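Local coordinates for protein PHB depolymerase (Penicillium funiculosum, PDB 2D81) that hydrolyses the polyester polyhydroxybutyrate, using a circularly permuted version of the alpha/beta hydrolase fold, at residues 3-8 with 313-318; 174-179 with 252-257; 186-191 with 207-212; 223-228 with 259-264. One frame throughout, in Å; residues are numbered along the deposited sequence.

Interaction 1 of 4, residues 3-8 with 313-318; sequences LPAFNV and IVSGFQ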
loop_
_atom_site.group_PDB
_atom_site.type_symbol
_atom_site.label_atom_id
_atom_site.label_comp_id
_atom_site.label_asym_id
_atom_site.label_seq_id
_atom_site.Cartn_x
_atom_site.Cartn_y
_atom_site.Cartn_z
ATOM N N LEU A 3 4.585 7.045 18.560
ATOM C CA LEU A 3 5.265 6.166 17.613
ATOM C C LEU A 3 6.766 6.164 17.916
ATOM O O LEU A 3 7.412 7.211 17.882
ATOM C CB LEU A 3 5.020 6.661 16.185
ATOM C CG LEU A 3 5.653 5.896 15.022
ATOM C CD1 LEU A 3 5.118 4.468 14.981
ATOM C CD2 LEU A 3 5.333 6.617 13.717
ATOM N N PRO A 4 7.336 4.985 18.216
ATOM C CA PRO A 4 8.765 4.864 18.527
ATOM C C PRO A 4 9.698 5.046 17.334
ATOM O O PRO A 4 9.312 4.833 16.180
ATOM C CB PRO A 4 8.878 3.453 19.114
ATOM C CG PRO A 4 7.497 3.166 19.623
ATOM C CD PRO A 4 6.643 3.723 18.516
ATOM N N ALA A 5 10.932 5.443 17.629
ATOM C CA ALA A 5 12.024 5.362 16.672
ATOM C C ALA A 5 12.691 4.000 16.828
ATOM O O ALA A 5 12.926 3.539 17.949
ATOM C CB ALA A 5 13.038 6.474 16.936
ATOM N N PHE A 6 12.985 3.355 15.705
ATOM C CA PHE A 6 13.648 2.058 15.721
ATOM C C PHE A 6 14.947 2.088 14.925
ATOM O O PHE A 6 15.211 3.037 14.187
ATOM C CB PHE A 6 12.721 0.979 15.152
ATOM C CG PHE A 6 11.549 0.661 16.032
ATOM C CD1 PHE A 6 10.362 1.375 15.921
ATOM C CD2 PHE A 6 11.641 -0.345 16.986
ATOM C CE1 PHE A 6 9.279 1.089 16.752
ATOM C CE2 PHE A 6 10.566 -0.638 17.822
ATOM C CZ PHE A 6 9.383 0.080 17.703
ATOM N N ASN A 7 15.761 1.049 15.083
ATOM C CA ASN A 7 16.999 0.955 14.329
ATOM C C ASN A 7 16.680 0.381 12.959
ATOM O O ASN A 7 16.896 -0.806 12.695
ATOM C CB ASN A 7 18.014 0.067 15.052
ATOM C CG ASN A 7 19.376 0.088 14.385
ATOM O OD1 ASN A 7 19.600 0.840 13.437
ATOM N ND2 ASN A 7 20.296 -0.732 14.883
ATOM N N VAL A 8 16.148 1.237 12.097
ATOM C CA VAL A 8 15.772 0.846 10.745
ATOM C C VAL A 8 16.582 1.655 9.745
ATOM O O VAL A 8 16.642 2.881 9.832
ATOM C CB VAL A 8 14.270 1.098 10.495
ATOM C CG1 VAL A 8 13.928 0.812 9.039
ATOM C CG2 VAL A 8 13.434 0.218 11.418
ATOM N N ILE A 313 10.057 6.343 12.422
ATOM C CA ILE A 313 10.543 4.988 12.647
ATOM C C ILE A 313 12.012 4.823 12.258
ATOM O O ILE A 313 12.768 4.159 12.963
ATOM C CB ILE A 313 9.691 3.963 11.873
ATOM C CG1 ILE A 313 8.288 3.898 12.489
ATOM C CG2 ILE A 313 10.360 2.591 11.896
ATOM C CD1 ILE A 313 7.279 3.116 11.675
ATOM N N VAL A 314 12.422 5.422 11.144
ATOM C CA VAL A 314 13.796 5.238 10.680
ATOM C C VAL A 314 14.770 6.188 11.367
ATOM O O VAL A 314 15.983 6.081 11.183
ATOM C CB VAL A 314 13.914 5.432 9.148
ATOM C CG1 VAL A 314 12.950 4.502 8.434
ATOM C CG2 VAL A 314 13.644 6.882 8.779
ATOM N N SER A 315 14.241 7.113 12.163
ATOM C CA SER A 315 15.082 8.114 12.822
ATOM C C SER A 315 15.948 7.490 13.912
ATOM O O SER A 315 16.824 8.149 14.473
ATOM C CB SER A 315 14.219 9.220 13.435
ATOM O OG SER A 315 13.528 8.757 14.583
ATOM N N GLY A 316 15.702 6.217 14.209
ATOM C CA GLY A 316 16.496 5.534 15.212
ATOM C C GLY A 316 17.652 4.740 14.632
ATOM O O GLY A 316 18.341 4.024 15.360
ATOM N N PHE A 317 17.870 4.858 13.324
ATOM C CA PHE A 317 18.953 4.125 12.672
ATOM C C PHE A 317 20.279 4.449 13.348
ATOM O O PHE A 317 20.607 5.616 13.561
ATOM C CB PHE A 317 19.022 4.491 11.184
ATOM C CG PHE A 317 20.092 3.752 10.424
ATOM C CD1 PHE A 317 20.170 2.363 10.477
ATOM C CD2 PHE A 317 21.010 4.446 9.641
ATOM C CE1 PHE A 317 21.149 1.675 9.763
ATOM C CE2 PHE A 317 21.995 3.766 8.919
ATOM C CZ PHE A 317 22.064 2.378 8.980
ATOM N N GLN A 318 21.039 3.411 13.683
ATOM C CA GLN A 318 22.289 3.590 14.413
ATOM C C GLN A 318 23.513 3.390 13.522
ATOM O O GLN A 318 23.330 3.112 12.317
ATOM C CB GLN A 318 22.330 2.627 15.604
ATOM C CG GLN A 318 21.247 2.910 16.642
ATOM C CD GLN A 318 21.226 1.895 17.769
ATOM O OE1 GLN A 318 22.248 1.630 18.400
ATOM N NE2 GLN A 318 20.054 1.328 18.035
ATOM O OXT GLN A 318 24.646 3.521 14.036
#
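Phe6 and Ile313 join the two backbones near the C-terminal end of helix 301-314. Phe6 N donates to Ile313 O over 2.9 Å. Residues 3-8 approach in an extended form that enters a strand at Val8. Beyond the helix, the chain makes a type I beta turn from Val314 to Phe317, closed by Phe317 N bonding Val314 O. Gly316 lies inside this turn, with its CA 3.0 Å from Phe6 O. A CB there would clash with that oxygen. Asn7 is the centre of an inverse gamma turn, and its CA makes a CA-H...O contact with Gly316 O.

This protein is a circularly permuted alpha/beta hydrolase, and here its two chain ends meet. Leu3 and Phe6 also touch Leu208 of strand 205-210.

The Asn7 side chain has CG anti to the backbone N (chi1 -173°), and its OD1 accepts Gln318 N at 3.0 Å. The donor stands 55° above the plane of the amide carbonyl. At the other branch, ND2 bonds Gly217 O, so both polar atoms of the amide are held. The Phe317 ring crosses the amide at a slant, with CD1 3.4 Å from Asn7 OD1 and the two planes 43° apart. Val8 divides its methyls between two partners. Its CG1 meets Val314 CG1 at 3.9 Å, while its CG2 rests on CG2 of Ile313. Leu3 crosses Ile313 at about a right angle, with Leu3 CD1 4.1 Å from Ile313 CG1. The same isoleucine offers CG2 to the Phe6 ring.

Interaction 2 of 4, residues 174-179 with 252-257; sequences GSLNAR and DTNNMI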
loop_
_atom_site.group_PDB
_atom_site.type_symbol
_atom_site.label_atom_id
_atom_site.label_comp_id
_atom_site.label_asym_id
_atom_site.label_seq_id
_atom_site.Cartn_x
_atom_site.Cartn_y
_atom_site.Cartn_z
ATOM N N GLY A 174 14.208 -9.307 -2.255
ATOM C CA GLY A 174 15.034 -10.386 -2.764
ATOM C C GLY A 174 14.921 -11.611 -1.883
ATOM O O GLY A 174 13.818 -12.012 -1.507
ATOM N N SER A 175 16.054 -12.216 -1.551
ATOM C CA SER A 175 16.045 -13.352 -0.646
ATOM C C SER A 175 15.394 -12.933 0.667
ATOM O O SER A 175 15.547 -11.793 1.112
ATOM C CB SER A 175 17.474 -13.845 -0.395
ATOM O OG SER A 175 18.318 -12.785 0.029
ATOM N N LEU A 176 14.635 -13.849 1.254
ATOM C CA LEU A 176 14.158 -13.715 2.625
ATOM C C LEU A 176 14.234 -15.081 3.283
ATOM O O LEU A 176 14.151 -16.105 2.603
ATOM C CB LEU A 176 12.710 -13.218 2.650
ATOM C CG LEU A 176 12.470 -11.771 2.217
ATOM C CD1 LEU A 176 10.985 -11.439 2.322
ATOM C CD2 LEU A 176 13.285 -10.838 3.098
ATOM N N ASN A 177 14.395 -15.095 4.603
ATOM C CA ASN A 177 14.326 -16.337 5.358
ATOM C C ASN A 177 12.886 -16.830 5.387
ATOM O O ASN A 177 11.947 -16.036 5.298
ATOM C CB ASN A 177 14.827 -16.124 6.789
ATOM C CG ASN A 177 16.241 -15.585 6.837
ATOM O OD1 ASN A 177 17.127 -16.068 6.130
ATOM N ND2 ASN A 177 16.466 -14.584 7.682
ATOM N N ALA A 178 12.720 -18.144 5.510
ATOM C CA ALA A 178 11.398 -18.756 5.527
ATOM C C ALA A 178 10.496 -18.074 6.549
ATOM O O ALA A 178 10.939 -17.707 7.639
ATOM C CB ALA A 178 11.520 -20.235 5.845
ATOM N N ARG A 179 9.229 -17.906 6.192
ATOM C CA ARG A 179 8.271 -17.257 7.077
ATOM C C ARG A 179 8.030 -18.103 8.320
ATOM O O ARG A 179 8.219 -19.319 8.302
ATOM C CB ARG A 179 6.945 -17.039 6.355
ATOM C CG ARG A 179 6.235 -18.328 5.984
ATOM C CD ARG A 179 4.905 -18.047 5.305
ATOM N NE ARG A 179 4.266 -19.280 4.858
ATOM C CZ ARG A 179 3.088 -19.334 4.246
ATOM N NH1 ARG A 179 2.411 -18.220 4.004
ATOM N NH2 ARG A 179 2.589 -20.505 3.873
ATOM N N ASP A 252 8.628 -11.552 10.632
ATOM C CA ASP A 252 9.066 -12.051 11.934
ATOM C C ASP A 252 10.439 -12.709 11.876
ATOM O O ASP A 252 11.173 -12.717 12.864
ATOM C CB ASP A 252 8.059 -13.060 12.491
ATOM C CG ASP A 252 8.188 -13.234 13.990
ATOM O OD1 ASP A 252 8.187 -14.386 14.472
ATOM O OD2 ASP A 252 8.286 -12.211 14.688
ATOM N N THR A 253 10.781 -13.266 10.720
ATOM C CA THR A 253 12.040 -13.989 10.580
ATOM C C THR A 253 13.059 -13.226 9.735
ATOM O O THR A 253 14.101 -13.771 9.368
ATOM C CB THR A 253 11.809 -15.373 9.945
ATOM O OG1 THR A 253 11.156 -15.216 8.678
ATOM C CG2 THR A 253 10.951 -16.237 10.856
ATOM N N ASN A 254 12.764 -11.964 9.439
ATOM C CA ASN A 254 13.591 -11.187 8.521
ATOM C C ASN A 254 13.873 -9.766 8.997
ATOM O O ASN A 254 14.084 -8.862 8.187
ATOM C CB ASN A 254 12.935 -11.155 7.137
ATOM C CG ASN A 254 13.056 -12.476 6.411
ATOM O OD1 ASN A 254 14.128 -12.826 5.919
ATOM N ND2 ASN A 254 11.960 -13.227 6.352
ATOM N N ASN A 255 13.896 -9.579 10.312
ATOM C CA ASN A 255 14.264 -8.296 10.903
ATOM C C ASN A 255 13.521 -7.160 10.219
ATOM O O ASN A 255 14.119 -6.154 9.839
ATOM C CB ASN A 255 15.769 -8.060 10.776
ATOM C CG ASN A 255 16.587 -9.126 11.470
ATOM O OD1 ASN A 255 16.344 -9.452 12.630
ATOM N ND2 ASN A 255 17.572 -9.671 10.764
ATOM N N MET A 256 12.216 -7.332 10.056
ATOM C CA MET A 256 11.404 -6.372 9.318
ATOM C C MET A 256 10.226 -5.912 10.170
ATOM O O MET A 256 9.508 -6.730 10.740
ATOM C CB MET A 256 10.888 -7.015 8.029
ATOM C CG MET A 256 10.147 -6.067 7.102
ATOM S SD MET A 256 9.472 -6.945 5.684
ATOM C CE MET A 256 11.003 -7.422 4.831
ATOM N N ILE A 257 10.041 -4.598 10.257
ATOM C CA ILE A 257 8.854 -4.024 10.878
ATOM C C ILE A 257 7.803 -3.782 9.792
ATOM O O ILE A 257 8.130 -3.341 8.691
ATOM C CB ILE A 257 9.196 -2.685 11.576
ATOM C CG1 ILE A 257 10.161 -2.943 12.740
ATOM C CG2 ILE A 257 7.927 -2.003 12.071
ATOM C CD1 ILE A 257 10.642 -1.674 13.437
#
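Asn254 turns its side-chain amide to the backbone of Asn177 and bonds it twice. Asn254 OD1 accepts Asn177 N at 2.6 Å, and the N-H comes in the carbonyl plane onto a lone pair. Asn254 ND2 donates to Asn177 O at 3.0 Å, with that oxygen close to the amide plane. The first torsion (chi1 -74°), with CG anti to the carbonyl carbon, brings Asn254 CG to 3.5 Å from Asn177 N. ND2 also bonds Trp250 O. A leucine in its place would probably leave Asn177 N and O without their mates across the contact.

The side chain of Asn177 answers in the other direction. Its ND2 donates to Thr253 O at 3.0 Å, nearly along the C=O axis. The two asparagine amide planes are nearly parallel, 15° apart. Thr253 adds a fourth bond. Its OG1 lies between the backbone N and the carbonyl carbon, and donates to Ala178 O at 2.7 Å from 43° above the carbonyl plane.

Leu176 supplies the apolar part. It crosses Asn254 at about a right angle, with Leu176 CD2 3.6 Å from Asn254 OD1. The same methyl touches Met256 CE more loosely, at 4.5 Å. Both Leu176 and Met256 also pack on Leu169 of helix 164-173.

The contact joins the loop after that helix to the turn leading into strand 256-260. The residues that bond here are not in a regular strand, and each of the four bonds pairs a side-chain group with a backbone N-H or C=O. At this surface site the hold is therefore mostly polar and directional.

Interaction 3 of 4, residues 186-191 with 207-212; sequences GSVLSF and YLYVPQ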
loop_
_atom_site.group_PDB
_atom_site.type_symbol
_atom_site.label_atom_id
_atom_site.label_comp_id
_atom_site.label_asym_id
_atom_site.label_seq_id
_atom_site.Cartn_x
_atom_site.Cartn_y
_atom_site.Cartn_z
ATOM N N GLY A 186 7.057 -11.378 18.044
ATOM C CA GLY A 186 6.928 -9.977 18.398
ATOM C C GLY A 186 5.532 -9.544 18.792
ATOM O O GLY A 186 4.686 -10.364 19.145
ATOM N N SER A 187 5.296 -8.238 18.729
ATOM C CA SER A 187 4.038 -7.659 19.176
ATOM C C SER A 187 3.494 -6.690 18.136
ATOM O O SER A 187 4.250 -6.109 17.356
ATOM C CB SER A 187 4.248 -6.916 20.498
ATOM O OG SER A 187 4.775 -7.781 21.490
ATOM N N VAL A 188 2.177 -6.526 18.127
ATOM C CA VAL A 188 1.549 -5.433 17.398
ATOM C C VAL A 188 1.393 -4.244 18.337
ATOM O O VAL A 188 0.707 -4.332 19.356
ATOM C CB VAL A 188 0.159 -5.838 16.863
ATOM C CG1 VAL A 188 -0.515 -4.639 16.206
ATOM C CG2 VAL A 188 0.299 -6.983 15.873
ATOM N N LEU A 189 2.043 -3.140 17.993
ATOM C CA LEU A 189 1.975 -1.932 18.800
ATOM C C LEU A 189 0.929 -0.994 18.204
ATOM O O LEU A 189 0.664 -1.032 17.002
ATOM C CB LEU A 189 3.341 -1.236 18.825
ATOM C CG LEU A 189 4.543 -2.047 19.323
ATOM C CD1 LEU A 189 5.811 -1.222 19.171
ATOM C CD2 LEU A 189 4.335 -2.442 20.777
ATOM N N SER A 190 0.330 -0.166 19.050
ATOM C CA SER A 190 -0.556 0.892 18.582
ATOM C C SER A 190 0.087 2.243 18.859
ATOM O O SER A 190 0.849 2.391 19.815
ATOM C CB SER A 190 -1.909 0.804 19.289
ATOM O OG SER A 190 -1.765 0.990 20.685
ATOM N N PHE A 191 -0.214 3.225 18.018
ATOM C CA PHE A 191 0.318 4.570 18.208
ATOM C C PHE A 191 -0.684 5.606 17.718
ATOM O O PHE A 191 -1.550 5.305 16.894
ATOM C CB PHE A 191 1.650 4.718 17.462
ATOM C CG PHE A 191 1.518 4.702 15.964
ATOM C CD1 PHE A 191 1.297 5.882 15.260
ATOM C CD2 PHE A 191 1.600 3.507 15.259
ATOM C CE1 PHE A 191 1.159 5.873 13.871
ATOM C CE2 PHE A 191 1.463 3.487 13.870
ATOM C CZ PHE A 191 1.242 4.672 13.177
ATOM N N TYR A 207 -1.129 1.145 13.681
ATOM C CA TYR A 207 -0.491 -0.043 14.240
ATOM C C TYR A 207 0.802 -0.388 13.516
ATOM O O TYR A 207 1.024 0.038 12.382
ATOM C CB TYR A 207 -1.447 -1.236 14.174
ATOM C CG TYR A 207 -2.720 -1.026 14.954
ATOM C CD1 TYR A 207 -3.786 -0.307 14.410
ATOM C CD2 TYR A 207 -2.843 -1.501 16.257
ATOM C CE1 TYR A 207 -4.938 -0.067 15.151
ATOM C CE2 TYR A 207 -3.989 -1.265 17.005
ATOM C CZ TYR A 207 -5.031 -0.548 16.448
ATOM O OH TYR A 207 -6.157 -0.297 17.196
ATOM N N LEU A 208 1.659 -1.155 14.183
ATOM C CA LEU A 208 2.849 -1.701 13.541
ATOM C C LEU A 208 3.237 -3.017 14.192
ATOM O O LEU A 208 3.150 -3.164 15.414
ATOM C CB LEU A 208 4.028 -0.718 13.626
ATOM C CG LEU A 208 4.564 -0.311 15.005
ATOM C CD1 LEU A 208 5.993 0.209 14.868
ATOM C CD2 LEU A 208 3.664 0.745 15.617
ATOM N N TYR A 209 3.654 -3.977 13.372
ATOM C CA TYR A 209 4.169 -5.231 13.895
ATOM C C TYR A 209 5.677 -5.155 14.048
ATOM O O TYR A 209 6.391 -4.848 13.090
ATOM C CB TYR A 209 3.824 -6.403 12.975
ATOM C CG TYR A 209 4.388 -7.695 13.505
ATOM C CD1 TYR A 209 3.905 -8.247 14.691
ATOM C CD2 TYR A 209 5.475 -8.310 12.888
ATOM C CE1 TYR A 209 4.497 -9.374 15.256
ATOM C CE2 TYR A 209 6.077 -9.442 13.445
ATOM C CZ TYR A 209 5.580 -9.962 14.631
ATOM O OH TYR A 209 6.175 -11.060 15.205
ATOM N N VAL A 210 6.158 -5.439 15.255
ATOM C CA VAL A 210 7.586 -5.374 15.549
ATOM C C VAL A 210 8.104 -6.730 16.016
ATOM O O VAL A 210 7.782 -7.178 17.118
ATOM C CB VAL A 210 7.886 -4.331 16.655
ATOM C CG1 VAL A 210 9.380 -4.303 16.958
ATOM C CG2 VAL A 210 7.415 -2.949 16.215
ATOM N N PRO A 211 8.906 -7.407 15.179
ATOM C CA PRO A 211 9.460 -8.717 15.544
ATOM C C PRO A 211 10.338 -8.561 16.781
ATOM O O PRO A 211 10.826 -7.468 17.060
ATOM C CB PRO A 211 10.283 -9.101 14.314
ATOM C CG PRO A 211 9.572 -8.399 13.194
ATOM C CD PRO A 211 9.277 -7.050 13.799
ATOM N N GLN A 212 10.545 -9.648 17.518
ATOM C CA GLN A 212 11.394 -9.594 18.704
ATOM C C GLN A 212 12.767 -9.012 18.372
ATOM O O GLN A 212 13.325 -8.231 19.145
ATOM C CB GLN A 212 11.558 -10.994 19.303
ATOM C CG GLN A 212 12.466 -11.038 20.524
ATOM C CD GLN A 212 11.991 -10.119 21.635
ATOM O OE1 GLN A 212 10.874 -10.256 22.134
ATOM N NE2 GLN A 212 12.841 -9.175 22.029
#
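Tyr209 lies across the start of strand 187-192. With CG anti to the backbone N (chi1 179°), Tyr209 CG comes to 4.2 Å from Ser187 O, and the ring runs on to Gly186. Its OH accepts Gly186 N at 3.0 Å and also bonds Asp252 OD2. Its CD1 edge meets Val188 CG2 near the ring plane, and the two side chains cross at about a right angle. The other valine methyl, Val188 CG1, lies 3.9 Å from Tyr207 CD2. Farther out on the Tyr207 ring, CE2 touches Ser190 CB at 3.7 Å. Tyr207 also stacks with Tyr234, outside the pair.

These residues share one face of an antiparallel hairpin pair at the edge of the central mixed sheet, where 187-192 is one of the two edge strands. The strands run at 149° to each other. Ser187 with Val210 and Leu189 with Leu208 are the hydrogen-bonded pairs, each with two backbone bonds. Val188 with Tyr209 and Ser190 with Tyr207 are the non-hydrogen-bonded ones.

On the face of Leu189, Leu208 and Val210, aliphatic groups meet. Leu189 CD1 touches Val210 CG2 at 3.8 Å, and Leu189 CB touches Leu208 CD2. Phe191 crosses Leu208 at about a right angle, with Phe191 CD2 3.5 Å from Leu208 CD2. The ring reaches on to Leu3 and Leu259. At the other end, Gly186 CA is 3.2 Å from Val210 O, and a CB at that glycine would clash with the same oxygen.

Interaction 4 of 4, residues 223-228 with 259-264; sequences LHVALH and LYPQAI
Val225 and Leu259 form a parallel beta bridge in the buried middle of the central sheet, where strand 221-227 lies beside strand 256-260. Leu259 N donates to His224 O, and Ala226 N donates to Leu259 O at 2.9 Å. The side chains of Val225 and Leu259 lie side by side and point the same way, with Val225 CG2 4.0 Å from Leu259 CD2. Pro261 continues this packing, its CD 3.8 Å from Val225 CG1 and also touching Leu227 CD2. On the other face, Ala226 CB meets the Tyr260 ring at CE2.

Short helices between 234 and 251 link the two strands, making a beta-alpha-beta crossover of the alpha/beta hydrolase sheet. Helix 301-314 covers the face with Val225 and Leu259.

Past the last bridge the strands part, and a water bridges the two chains. It donates to Ala226 O and Pro261 O, and accepts His228 N at 3.0 Å. Farther on, the His228 ring makes the link. Its NE2 accepts Ala263 N at 3.0 Å, in the ring plane and nearly straight at 175°. CE1 touches Ala263 CB at 3.6 Å. CD2 lies 3.6 Å from Pro261 O, at the ring edge, and near Gln262 OE1. OE1 itself bonds Tyr234 N. An alanine at His228 would probably leave Ala263 N without its acceptor and open a gap beside Ala263 CB. The imidazole lies about 9 Å from the bound hydroxybutyrate trimer.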
loop_
_atom_site.group_PDB
_atom_site.type_symbol
_atom_site.label_atom_id
_atom_site.label_comp_id
_atom_site.label_asym_id
_atom_site.label_seq_id
_atom_site.Cartn_x
_atom_site.Cartn_y
_atom_site.Cartn_z
ATOM N N LEU A 223 11.792 -1.817 6.914
ATOM C CA LEU A 223 10.434 -1.345 7.152
ATOM C C LEU A 223 9.580 -1.470 5.894
ATOM O O LEU A 223 9.925 -0.929 4.841
ATOM C CB LEU A 223 10.456 0.116 7.606
ATOM C CG LEU A 223 9.100 0.823 7.739
ATOM C CD1 LEU A 223 8.277 0.194 8.853
ATOM C CD2 LEU A 223 9.333 2.301 8.030
ATOM N N HIS A 224 8.468 -2.185 6.014
ATOM C CA HIS A 224 7.471 -2.241 4.952
ATOM C C HIS A 224 6.168 -1.642 5.468
ATOM O O HIS A 224 5.692 -2.002 6.547
ATOM C CB HIS A 224 7.225 -3.690 4.521
ATOM C CG HIS A 224 6.315 -3.825 3.339
ATOM N ND1 HIS A 224 6.708 -3.508 2.057
ATOM C CD2 HIS A 224 5.025 -4.231 3.247
ATOM C CE1 HIS A 224 5.702 -3.713 1.227
ATOM N NE2 HIS A 224 4.668 -4.151 1.924
ATOM N N VAL A 225 5.601 -0.726 4.692
ATOM C CA VAL A 225 4.309 -0.138 5.008
ATOM C C VAL A 225 3.237 -0.885 4.219
ATOM O O VAL A 225 3.308 -0.966 2.993
ATOM C CB VAL A 225 4.280 1.358 4.617
ATOM C CG1 VAL A 225 2.941 1.981 4.998
ATOM C CG2 VAL A 225 5.424 2.091 5.304
ATOM N N ALA A 226 2.259 -1.441 4.926
ATOM C CA ALA A 226 1.184 -2.193 4.281
ATOM C C ALA A 226 -0.153 -1.472 4.444
ATOM O O ALA A 226 -0.583 -1.188 5.563
ATOM C CB ALA A 226 1.100 -3.598 4.876
ATOM N N LEU A 227 -0.808 -1.186 3.323
ATOM C CA LEU A 227 -2.021 -0.371 3.326
ATOM C C LEU A 227 -3.291 -1.166 3.022
ATOM O O LEU A 227 -3.439 -1.727 1.938
ATOM C CB LEU A 227 -1.879 0.768 2.311
ATOM C CG LEU A 227 -0.716 1.737 2.541
ATOM C CD1 LEU A 227 -0.601 2.678 1.352
ATOM C CD2 LEU A 227 -0.930 2.518 3.830
ATOM N N HIS A 228 -4.209 -1.195 3.984
ATOM C CA HIS A 228 -5.509 -1.833 3.795
ATOM C C HIS A 228 -6.314 -1.124 2.703
ATOM O O HIS A 228 -6.002 0.009 2.321
ATOM C CB HIS A 228 -6.290 -1.818 5.120
ATOM C CG HIS A 228 -6.722 -0.450 5.556
ATOM N ND1 HIS A 228 -7.785 0.212 4.981
ATOM C CD2 HIS A 228 -6.229 0.383 6.503
ATOM C CE1 HIS A 228 -7.930 1.393 5.555
ATOM N NE2 HIS A 228 -6.998 1.523 6.482
ATOM N N LEU A 259 4.534 -1.525 9.120
ATOM C CA LEU A 259 3.704 -0.416 9.586
ATOM C C LEU A 259 2.333 -0.486 8.927
ATOM O O LEU A 259 2.233 -0.620 7.705
ATOM C CB LEU A 259 4.369 0.922 9.250
ATOM C CG LEU A 259 3.552 2.200 9.477
ATOM C CD1 LEU A 259 3.252 2.374 10.967
ATOM C CD2 LEU A 259 4.331 3.400 8.949
ATOM N N TYR A 260 1.284 -0.408 9.742
ATOM C CA TYR A 260 -0.090 -0.471 9.242
ATOM C C TYR A 260 -0.874 0.805 9.547
ATOM O O TYR A 260 -1.572 0.878 10.559
ATOM C CB TYR A 260 -0.859 -1.646 9.870
ATOM C CG TYR A 260 -0.329 -3.029 9.569
ATOM C CD1 TYR A 260 0.574 -3.659 10.431
ATOM C CD2 TYR A 260 -0.756 -3.724 8.439
ATOM C CE1 TYR A 260 1.033 -4.955 10.172
ATOM C CE2 TYR A 260 -0.302 -5.017 8.171
ATOM C CZ TYR A 260 0.589 -5.624 9.040
ATOM O OH TYR A 260 1.037 -6.899 8.774
ATOM N N PRO A 261 -0.770 1.828 8.685
ATOM C CA PRO A 261 -1.517 3.068 8.935
ATOM C C PRO A 261 -3.008 2.757 8.783
ATOM O O PRO A 261 -3.372 1.815 8.084
ATOM C CB PRO A 261 -1.016 4.007 7.835
ATOM C CG PRO A 261 0.358 3.451 7.496
ATOM C CD PRO A 261 0.115 1.970 7.516
ATOM N N GLN A 262 -3.871 3.541 9.424
ATOM C CA GLN A 262 -5.303 3.252 9.382
ATOM C C GLN A 262 -6.128 4.424 8.869
ATOM O O GLN A 262 -6.012 5.539 9.373
ATOM C CB GLN A 262 -5.815 2.864 10.774
ATOM C CG GLN A 262 -5.137 1.644 11.400
ATOM C CD GLN A 262 -5.326 0.380 10.584
ATOM O OE1 GLN A 262 -6.425 0.079 10.126
ATOM N NE2 GLN A 262 -4.249 -0.374 10.411
ATOM N N ALA A 263 -6.964 4.165 7.871
ATOM C CA ALA A 263 -7.959 5.148 7.451
ATOM C C ALA A 263 -9.185 5.011 8.351
ATOM O O ALA A 263 -9.195 4.205 9.280
ATOM C CB ALA A 263 -8.343 4.923 5.987
ATOM N N ILE A 264 -10.219 5.800 8.071
ATOM C CA ILE A 264 -11.435 5.785 8.877
ATOM C C ILE A 264 -12.619 6.222 8.013
ATOM O O ILE A 264 -12.473 7.061 7.128
ATOM C CB ILE A 264 -11.302 6.757 10.088
ATOM C CG1 ILE A 264 -12.535 6.674 10.993
ATOM C CG2 ILE A 264 -11.131 8.183 9.594
ATOM C CD1 ILE A 264 -12.611 5.414 11.816
HETATM O O HOH W 1 -3.018 -0.552 6.653
#

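Residues 3-8 begin the chain, and interaction 1 joins the two chain termini, so the other three contacts nest inside its loop. Next comes 174-179, which interaction 2 ties to 252-257. Interaction 3, pairing 186-191 with 207-212, is nested inside that loop. Interaction 4 crosses interaction 2, because 223-228 precedes 252-257 and 259-264 follows it. Interactions 3 and 4 are in series. Strand 256-260 serves both interactions 2 and 4, and strand 205-210 of interaction 3 is its neighbour in the sheet. Phe6 packs on Ile257, and Ile313 on Leu259, so the terminal contact packs against the same sheet.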